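Local coordinates for probable sugar ABC transporter, sugar-binding protein (Streptococcus pneumoniae, PDB 2W7Y) that binds blood-group A trisaccharide and, as a probable solute-binding protein of an ABC transporter, is likely to deliver glycans for uptake, at residues V337-F342 and K357-K362. Numbering follows the deposited sequence.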
loop_
_atom_site.group_PDB
_atom_site.type_symbol
_atom_site.label_atom_id
_atom_site.label_comp_id
_atom_site.label_asym_id
_atom_site.label_seq_id
_atom_site.Cartn_x
_atom_site.Cartn_y
_atom_site.Cartn_z
ATOM N N VAL A 337 14.989 -0.316 -15.464
ATOM C CA VAL A 337 13.541 -0.450 -15.278
ATOM C C VAL A 337 13.054 0.401 -14.102
ATOM O O VAL A 337 11.994 1.029 -14.178
ATOM C CB VAL A 337 13.112 -1.936 -15.123
ATOM C CG1 VAL A 337 11.636 -2.058 -14.732
ATOM C CG2 VAL A 337 13.389 -2.704 -16.414
ATOM N N GLN A 338 13.841 0.431 -13.027
ATOM C CA GLN A 338 13.507 1.219 -11.839
ATOM C C GLN A 338 13.521 2.723 -12.074
ATOM O O GLN A 338 12.781 3.455 -11.419
ATOM C CB GLN A 338 14.399 0.846 -10.654
ATOM C CG GLN A 338 13.649 0.188 -9.489
ATOM C CD GLN A 338 12.943 -1.078 -9.893
ATOM O OE1 GLN A 338 11.904 -1.439 -9.331
ATOM N NE2 GLN A 338 13.493 -1.757 -10.888
ATOM N N LYS A 339 14.354 3.175 -13.009
ATOM C CA LYS A 339 14.339 4.569 -13.447
ATOM C C LYS A 339 13.007 4.895 -14.122
ATOM O O LYS A 339 12.459 5.979 -13.938
ATOM C CB LYS A 339 15.508 4.857 -14.393
ATOM C CG LYS A 339 15.675 6.334 -14.736
ATOM C CD LYS A 339 16.902 6.585 -15.579
ATOM C CE LYS A 339 17.104 8.078 -15.794
ATOM N NZ LYS A 339 18.407 8.366 -16.451
ATOM N N VAL A 340 12.492 3.942 -14.894
ATOM C CA VAL A 340 11.163 4.054 -15.499
ATOM C C VAL A 340 10.083 4.005 -14.416
ATOM O O VAL A 340 9.099 4.739 -14.490
ATOM C CB VAL A 340 10.919 2.960 -16.574
ATOM C CG1 VAL A 340 9.519 3.076 -17.166
ATOM C CG2 VAL A 340 11.971 3.049 -17.677
ATOM N N ILE A 341 10.283 3.149 -13.411
ATOM C CA ILE A 341 9.376 3.059 -12.260
ATOM C C ILE A 341 9.230 4.406 -11.546
ATOM O O ILE A 341 8.137 4.755 -11.127
ATOM C CB ILE A 341 9.790 1.936 -11.244
ATOM C CG1 ILE A 341 9.703 0.531 -11.875
ATOM C CG2 ILE A 341 8.965 2.019 -9.957
ATOM C CD1 ILE A 341 8.295 0.048 -12.254
ATOM N N PHE A 342 10.317 5.164 -11.426
ATOM C CA PHE A 342 10.251 6.496 -10.818
ATOM C C PHE A 342 9.751 7.597 -11.763
ATOM O O PHE A 342 8.891 8.388 -11.386
ATOM C CB PHE A 342 11.595 6.892 -10.186
ATOM C CG PHE A 342 11.566 8.227 -9.491
ATOM C CD1 PHE A 342 10.849 8.398 -8.312
ATOM C CD2 PHE A 342 12.242 9.319 -10.025
ATOM C CE1 PHE A 342 10.807 9.632 -7.678
ATOM C CE2 PHE A 342 12.208 10.555 -9.394
ATOM C CZ PHE A 342 11.489 10.714 -8.221
ATOM N N LYS A 357 15.979 11.721 -5.181
ATOM C CA LYS A 357 16.131 13.153 -4.910
ATOM C C LYS A 357 16.753 13.888 -6.082
ATOM O O LYS A 357 16.233 14.916 -6.518
ATOM C CB LYS A 357 16.962 13.399 -3.649
ATOM C CG LYS A 357 16.137 13.592 -2.387
ATOM C CD LYS A 357 16.868 14.447 -1.367
ATOM C CE LYS A 357 16.817 15.926 -1.737
ATOM N NZ LYS A 357 17.500 16.786 -0.740
ATOM N N GLU A 358 17.872 13.356 -6.580
ATOM C CA GLU A 358 18.578 13.921 -7.727
ATOM C C GLU A 358 17.713 13.899 -8.987
ATOM O O GLU A 358 17.746 14.839 -9.784
ATOM C CB GLU A 358 19.898 13.178 -7.953
ATOM C CG GLU A 358 20.694 13.619 -9.174
ATOM C CD GLU A 358 22.175 13.306 -9.043
ATOM O OE1 GLU A 358 22.603 12.224 -9.508
ATOM O OE2 GLU A 358 22.909 14.139 -8.465
ATOM N N LEU A 359 16.945 12.825 -9.164
ATOM C CA LEU A 359 16.007 12.728 -10.282
ATOM C C LEU A 359 14.869 13.746 -10.155
ATOM O O LEU A 359 14.451 14.342 -11.149
ATOM C CB LEU A 359 15.478 11.296 -10.434
ATOM C CG LEU A 359 16.168 10.374 -11.451
ATOM C CD1 LEU A 359 17.701 10.480 -11.450
ATOM C CD2 LEU A 359 15.725 8.936 -11.251
ATOM N N SER A 360 14.387 13.949 -8.929
ATOM C CA SER A 360 13.424 15.015 -8.631
ATOM C C SER A 360 14.034 16.396 -8.861
ATOM O O SER A 360 13.371 17.270 -9.420
ATOM C CB SER A 360 12.913 14.913 -7.192
ATOM O OG SER A 360 12.207 13.706 -6.982
ATOM N N GLU A 361 15.285 16.573 -8.417
ATOM C CA GLU A 361 16.080 17.785 -8.659
ATOM C C GLU A 361 16.013 18.193 -10.129
ATOM O O GLU A 361 15.562 19.288 -10.460
ATOM C CB GLU A 361 17.568 17.555 -8.317
ATOM C CG GLU A 361 18.027 17.690 -6.853
ATOM C CD GLU A 361 19.569 17.629 -6.723
ATOM O OE1 GLU A 361 20.247 18.271 -7.537
ATOM O OE2 GLU A 361 20.110 16.944 -5.829
ATOM N N LYS A 362 16.460 17.282 -10.992
ATOM C CA LYS A 362 16.725 17.563 -12.404
ATOM C C LYS A 362 15.510 17.402 -13.327
ATOM O O LYS A 362 15.645 17.470 -14.554
ATOM C CB LYS A 362 17.879 16.678 -12.895
ATOM C CG LYS A 362 19.246 17.055 -12.332
ATOM C CD LYS A 362 20.348 16.068 -12.750
ATOM C CE LYS A 362 20.568 16.021 -14.270
ATOM N NZ LYS A 362 20.940 17.341 -14.862
#
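Ser360 OG is held by the carbonyl O of Val356, one turn back on its own helix, and by a weak hydrogen bond with Thr368 O, while it also meets the ring of Phe342. Ser360 OG lies 3.3 Å from Phe342 CZ and close to the ring plane, so it comes in at the edge, near the far end of the ring; Phe342 CE2 is its next neighbour. This is a polar oxygen against an aromatic C-H edge, not a bond across the contact. With OG beside the backbone N and anti to the carbonyl carbon (chi1 -63°), the hydroxyl can reach back to Val356 O.

Leu359 supplies the apolar half of the interface. Leu359 CB comes within 3.5 Å of Phe342 CE2, obliquely to the ring, and Leu359 CD2 lies 3.7 Å from Phe342 CD2. The Phe342 and Leu359 side chains run past one another in opposite directions. In Phe342, CG anti to the backbone N (chi1 -177°) carries the ring out to Leu359 and Ser360. Alongside, Lys339 adds its aliphatic stem, Lys339 CG lying 4.3 Å from Leu359 CD2.

Only 191 Å² is buried in total, and the short helical axes stay 11.7 Å apart while crossing at -56°: this is a loose helix-helix contact carried about equally by Phe342 and Leu359, with Ser360 and Lys339 adding less. Both segments belong to the bacterial extracellular solute-binding family, and the Phe342 side chain is about 10 Å from the bound galactose. Helix 366-379 completes the setting, with Thr368, Leu371 and Ile375 also touching Phe342. On helix 335-343, Val337, Val340 and Ile341 pack on helix 54-69, so this helix touches both 54-69 and the partly exposed helix 356-361.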